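Long-range contacts in extracellular solute-binding protein, family 1 (Trichodesmium erythraeum IMS101, PDB 6G7N), which binds ferric iron and, as a family 1 solute-binding protein, probably hands it to an ABC transporter for uptake into the cell: residues 96-102 with 230-236; 196-201 with 268-272. All blocks are in the same frame, centred on the assembly; numbering follows the deposited sequence.

Overall arrangement
The two contacts illustrate how a binding protein can build a metal pocket from strands and a helix that are distant in sequence. Interaction 1 is the pairing of strands 96-108 and 231-239; interaction 2 sets the start of helix 196-204 against 268-272, and their centres lie about 11 Å apart. Strand 271-272 adjoins strand 96-108 in the same sheet, with Lys100 N 2.8 Å from Tyr271 O, probably a hydrogen bond, as is Ser99 OG to Glu270 OE1 at 2.7 Å. Both contacts reach the bound D-alanine. Interaction 2 supplies two tyrosine ligands of Fe(III), while Arg101 of interaction 1 approaches one of them, NH2 to Tyr197 OH at 3.1 Å.

Interaction 1: 96-102 with 230-236; sequences FGFSKRA and HVNISGG. With DAL (D-alanine), chain C.
Segments 96-102 and 230-236 run antiparallel; the axes of strands 100-102 and 231-236 approach to 4.5 Å, at 145° between their N-to-C directions. Phe96-Gly236, Ser99-Ser234 and Arg101-Asn232 are hydrogen-bonded pairs; Gly97-Gly235, Lys100-Ile233 and Ala102-Val231 are non-hydrogen-bonded ones. Phe96 N to Gly236 O and Gly236 N to Phe96 O measure 2.9 Å each, as do Arg101 N to Asn232 O and Asn232 N to Arg101 O. Between them lies a classic beta bulge: Phe98 and Ser99 both face Ser234, whose O accepts Phe98 N at 2.8 Å and Ser99 N at 3.3 Å, while Ser234 N donates to Ser99 O at 2.9 Å. The glycines let the chains close to 4.1 Å between Gly97 CA and Gly235 CA; a CB on Gly235 would clash with Phe96 O.

Lys100, Ala102, Val231 and Ile233 share one face. On the other, Arg101 (chi1 p) folds back over the partner strand, CD 3.6 Å from Ile233 N, and NH1 donates to D-alanine O at 2.9 Å; Glu270 completes a salt bridge to it. Ser99 and Ser234 hydroxyls also bond Glu270.

Antiparallel strands linking two lobes are characteristic of such binding proteins; here strand 231-239 also pairs with 54-58, and strand 96-108 with 191-195, while helix 258-266 packs on Ser99 and helix 140-167 on Asn232.

Interaction 2: 196-201 with 268-272; sequences SYYLAR and NNEYP. With FE (Fe (III) ion), chain E; DAL (D-alanine), chain C.
Tyr197 presents one ring face to Asn268 ND2, 3.5 Å from Tyr197 CD1, and to Glu270 OE2, the two being joined by a hydrogen bond from Asn268 ND2 to Glu270 OE2 of 2.8 Å. This is the wall of a tyrosine-based ferric site: consecutive Tyr197 and Tyr198, in the first turn of helix 196-204, take chi1 p and m, so that their OH atoms, 3.1 Å apart, each bind Fe(III) at 2.0 Å. D-alanine chelates the same ion through N (2.2 Å) and O (2.1 Å), and Tyr141 is a further ligand; Tyr197 OH is also bonded by Asn195.

Segment 268-272 leaves a Schellman motif that ends helix 258-266, with Asn269 at positive phi (54/37) as its C-prime residue. It then extends through Glu270 into the weakly bonded strand 271-272. The closest CA pair is Tyr197 CA and Asn269 CA, 5.1 Å apart, and Asn269 CB packs on Ala200 CB at 3.7 Å. One turn on from Tyr197, Arg201 (chi1 and chi2 t, chi3 m) donates from NH2 to Asn268 OD1 at 2.9 Å.

Two waters complete the interface. One accepts from Arg201 NE and Asn269 ND2, each at 3.0 Å, while Asn269 OD1 is hydrogen-bonded by Arg204; the other lies 2.8 Å from Ser196 OG and donates to Asn269 O, also at 2.8 Å.

Interaction 1: 96-102 with 230-236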
# COMPACT_ATOMS: atom_id res chain seq x y z
N PHE A 96 -8.73 9.25 -0.66
CA PHE A 96 -9.56 8.06 -0.40
C PHE A 96 -8.86 6.83 -0.92
O PHE A 96 -8.30 6.85 -2.01
CB PHE A 96 -10.91 8.21 -1.16
CG PHE A 96 -11.68 9.46 -0.79
CD1 PHE A 96 -11.38 10.67 -1.43
CD2 PHE A 96 -12.61 9.47 0.24
CE1 PHE A 96 -12.02 11.84 -1.06
CE2 PHE A 96 -13.24 10.66 0.61
CZ PHE A 96 -12.93 11.82 -0.04
N GLY A 97 -8.95 5.73 -0.17
CA GLY A 97 -8.48 4.45 -0.68
C GLY A 97 -9.49 3.75 -1.57
O GLY A 97 -10.66 3.74 -1.27
N PHE A 98 -8.95 3.14 -2.64
CA PHE A 98 -9.76 2.38 -3.59
C PHE A 98 -9.36 0.92 -3.71
O PHE A 98 -10.19 0.11 -4.13
CB PHE A 98 -9.79 3.05 -4.95
CG PHE A 98 -10.43 4.43 -4.89
CD1 PHE A 98 -11.80 4.57 -4.81
CD2 PHE A 98 -9.66 5.57 -4.86
CE1 PHE A 98 -12.37 5.83 -4.69
CE2 PHE A 98 -10.23 6.83 -4.72
CZ PHE A 98 -11.59 6.96 -4.65
N SER A 99 -8.13 0.55 -3.32
CA SER A 99 -7.78 -0.86 -3.09
C SER A 99 -6.85 -0.90 -1.89
O SER A 99 -6.29 0.13 -1.49
CB SER A 99 -7.22 -1.58 -4.33
OG SER A 99 -5.97 -1.08 -4.70
N LYS A 100 -6.69 -2.09 -1.33
CA LYS A 100 -6.00 -2.30 -0.08
C LYS A 100 -4.93 -3.37 -0.23
O LYS A 100 -5.13 -4.40 -0.87
CB LYS A 100 -7.05 -2.76 0.99
CG LYS A 100 -6.61 -3.20 2.34
CD LYS A 100 -7.88 -3.49 3.13
CE LYS A 100 -8.72 -4.72 2.77
NZ LYS A 100 -9.74 -4.97 3.83
N ARG A 101 -3.79 -3.12 0.43
CA ARG A 101 -2.68 -4.07 0.52
C ARG A 101 -2.36 -4.29 1.99
O ARG A 101 -2.66 -3.47 2.83
CB ARG A 101 -1.46 -3.60 -0.27
CG ARG A 101 -0.88 -2.23 0.13
CD ARG A 101 -1.44 -1.03 -0.63
NE ARG A 101 -1.26 -1.09 -2.07
CZ ARG A 101 -0.09 -0.95 -2.71
NH1 ARG A 101 -0.04 -1.12 -4.01
NH2 ARG A 101 1.03 -0.67 -2.05
N ALA A 102 -1.72 -5.40 2.30
CA ALA A 102 -1.26 -5.69 3.68
C ALA A 102 0.24 -5.90 3.67
O ALA A 102 0.78 -6.53 2.77
CB ALA A 102 -1.94 -6.95 4.22
N HIS A 230 -1.36 -4.58 9.64
CA HIS A 230 -1.12 -3.28 9.00
C HIS A 230 -1.57 -3.34 7.53
O HIS A 230 -1.01 -4.13 6.74
CB HIS A 230 0.35 -2.95 9.10
CG HIS A 230 0.77 -1.71 8.38
ND1 HIS A 230 0.77 -0.47 8.96
CD2 HIS A 230 1.25 -1.53 7.12
CE1 HIS A 230 1.25 0.41 8.08
NE2 HIS A 230 1.55 -0.20 6.96
N VAL A 231 -2.57 -2.53 7.21
CA VAL A 231 -3.06 -2.38 5.86
C VAL A 231 -2.78 -0.99 5.36
O VAL A 231 -2.70 -0.01 6.10
CB VAL A 231 -4.55 -2.78 5.72
CG1 VAL A 231 -4.71 -4.27 6.04
CG2 VAL A 231 -5.48 -1.94 6.57
N ASN A 232 -2.67 -0.89 4.05
CA ASN A 232 -2.40 0.40 3.40
C ASN A 232 -3.16 0.41 2.08
O ASN A 232 -3.85 -0.57 1.76
CB ASN A 232 -0.88 0.59 3.28
CG ASN A 232 -0.41 2.04 3.23
OD1 ASN A 232 -1.15 2.95 2.79
ND2 ASN A 232 0.84 2.28 3.64
N ILE A 233 -3.08 1.52 1.34
CA ILE A 233 -4.01 1.74 0.23
C ILE A 233 -3.31 2.16 -1.05
O ILE A 233 -2.24 2.79 -1.05
CB ILE A 233 -5.06 2.82 0.59
CG1 ILE A 233 -4.42 4.13 1.07
CG2 ILE A 233 -6.02 2.27 1.63
CD1 ILE A 233 -5.37 5.31 1.09
N SER A 234 -3.99 1.83 -2.16
CA SER A 234 -3.90 2.55 -3.42
C SER A 234 -5.05 3.55 -3.41
O SER A 234 -6.17 3.16 -3.09
CB SER A 234 -4.09 1.61 -4.62
OG SER A 234 -3.09 0.63 -4.73
N GLY A 235 -4.80 4.81 -3.72
CA GLY A 235 -5.88 5.78 -3.57
C GLY A 235 -5.68 7.05 -4.33
O GLY A 235 -4.78 7.18 -5.15
N GLY A 236 -6.58 7.98 -4.08
CA GLY A 236 -6.53 9.25 -4.81
C GLY A 236 -7.47 10.28 -4.31
O GLY A 236 -8.24 10.06 -3.37
N DAL C . 4.76 -0.73 -6.60
CA DAL C . 3.62 -0.68 -7.58
CB DAL C . 3.67 0.60 -8.39
C DAL C . 2.29 -0.89 -6.95
O DAL C . 2.29 -1.21 -5.75
OXT DAL C . 1.26 -0.73 -7.67

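Interaction 2: 196-201 with 268-272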
# COMPACT_ATOMS: atom_id res chain seq x y z
N SER A 196 1.41 -8.02 0.42
CA SER A 196 0.65 -9.21 0.06
C SER A 196 0.59 -9.47 -1.45
O SER A 196 0.74 -10.62 -1.90
CB SER A 196 -0.78 -9.04 0.63
OG SER A 196 -1.37 -7.79 0.26
N TYR A 197 0.35 -8.41 -2.23
CA TYR A 197 0.14 -8.56 -3.65
C TYR A 197 1.38 -9.04 -4.39
O TYR A 197 1.25 -9.55 -5.51
CB TYR A 197 -0.44 -7.27 -4.27
CG TYR A 197 0.42 -6.06 -4.10
CD1 TYR A 197 1.45 -5.75 -4.97
CD2 TYR A 197 0.22 -5.19 -3.03
CE1 TYR A 197 2.23 -4.61 -4.79
CE2 TYR A 197 1.00 -4.06 -2.83
CZ TYR A 197 2.05 -3.78 -3.68
OH TYR A 197 2.87 -2.71 -3.45
N TYR A 198 2.57 -8.90 -3.82
CA TYR A 198 3.78 -9.38 -4.51
C TYR A 198 3.85 -10.91 -4.50
O TYR A 198 4.37 -11.50 -5.45
CB TYR A 198 5.06 -8.76 -3.93
CG TYR A 198 5.20 -7.29 -4.21
CD1 TYR A 198 5.36 -6.81 -5.50
CD2 TYR A 198 5.15 -6.37 -3.17
CE1 TYR A 198 5.48 -5.46 -5.74
CE2 TYR A 198 5.26 -5.01 -3.42
CZ TYR A 198 5.41 -4.56 -4.70
OH TYR A 198 5.49 -3.21 -4.95
N LEU A 199 3.36 -11.55 -3.44
CA LEU A 199 3.31 -13.01 -3.45
C LEU A 199 2.24 -13.49 -4.43
O LEU A 199 2.47 -14.43 -5.21
CB LEU A 199 3.09 -13.57 -2.06
CG LEU A 199 3.12 -15.09 -1.96
CD1 LEU A 199 4.45 -15.70 -2.41
CD2 LEU A 199 2.81 -15.53 -0.54
N ALA A 200 1.07 -12.84 -4.39
CA ALA A 200 0.02 -13.14 -5.36
C ALA A 200 0.48 -13.02 -6.81
O ALA A 200 0.11 -13.82 -7.67
CB ALA A 200 -1.18 -12.29 -5.07
N ARG A 201 1.27 -11.98 -7.08
CA ARG A 201 1.78 -11.75 -8.42
C ARG A 201 2.62 -12.95 -8.90
O ARG A 201 2.47 -13.39 -10.05
CB ARG A 201 2.61 -10.48 -8.43
CG ARG A 201 3.04 -10.06 -9.80
CD ARG A 201 3.89 -8.80 -9.73
NE ARG A 201 3.17 -7.62 -9.24
CZ ARG A 201 3.74 -6.43 -9.11
NH1 ARG A 201 5.04 -6.28 -9.38
NH2 ARG A 201 3.05 -5.37 -8.71
N ASN A 268 -3.90 -5.33 -9.71
CA ASN A 268 -2.66 -5.51 -8.99
C ASN A 268 -2.74 -6.51 -7.86
O ASN A 268 -1.95 -6.43 -6.92
CB ASN A 268 -2.11 -4.16 -8.47
CG ASN A 268 -0.68 -4.26 -7.98
OD1 ASN A 268 0.15 -4.98 -8.59
ND2 ASN A 268 -0.34 -3.51 -6.93
N ASN A 269 -3.67 -7.46 -7.94
CA ASN A 269 -3.80 -8.47 -6.90
C ASN A 269 -3.94 -7.91 -5.50
O ASN A 269 -3.46 -8.50 -4.54
CB ASN A 269 -2.65 -9.48 -6.97
CG ASN A 269 -2.53 -10.12 -8.32
OD1 ASN A 269 -3.46 -10.75 -8.79
ND2 ASN A 269 -1.39 -9.92 -8.97
N GLU A 270 -4.66 -6.78 -5.40
CA GLU A 270 -5.00 -6.13 -4.14
C GLU A 270 -6.42 -6.54 -3.71
O GLU A 270 -7.17 -7.15 -4.49
CB GLU A 270 -4.83 -4.60 -4.26
CG GLU A 270 -3.37 -4.23 -4.38
CD GLU A 270 -3.11 -2.74 -4.45
OE1 GLU A 270 -3.65 -1.97 -3.60
OE2 GLU A 270 -2.32 -2.30 -5.33
N TYR A 271 -6.75 -6.20 -2.47
CA TYR A 271 -8.10 -6.41 -1.95
C TYR A 271 -8.96 -5.21 -2.28
O TYR A 271 -8.50 -4.08 -2.27
CB TYR A 271 -8.04 -6.59 -0.43
CG TYR A 271 -7.24 -7.77 0.06
CD1 TYR A 271 -7.84 -9.02 0.20
CD2 TYR A 271 -5.89 -7.68 0.36
CE1 TYR A 271 -7.10 -10.13 0.61
CE2 TYR A 271 -5.14 -8.80 0.77
CZ TYR A 271 -5.76 -10.01 0.89
OH TYR A 271 -4.99 -11.11 1.29
N PRO A 272 -10.27 -5.42 -2.48
CA PRO A 272 -11.20 -4.29 -2.54
C PRO A 272 -11.26 -3.57 -1.22
O PRO A 272 -10.97 -4.15 -0.17
CB PRO A 272 -12.57 -4.94 -2.82
CG PRO A 272 -12.24 -6.32 -3.27
CD PRO A 272 -11.00 -6.70 -2.56
FE FE E . 4.05 -1.85 -4.81
N DAL C . 4.76 -0.73 -6.60
CA DAL C . 3.62 -0.68 -7.58
CB DAL C . 3.67 0.60 -8.39
C DAL C . 2.29 -0.89 -6.95
O DAL C . 2.29 -1.21 -5.75
OXT DAL C . 1.26 -0.73 -7.67
O HOH W 1 -3.18 -8.22 -1.78
O HOH W 2 0.50 -7.88 -7.91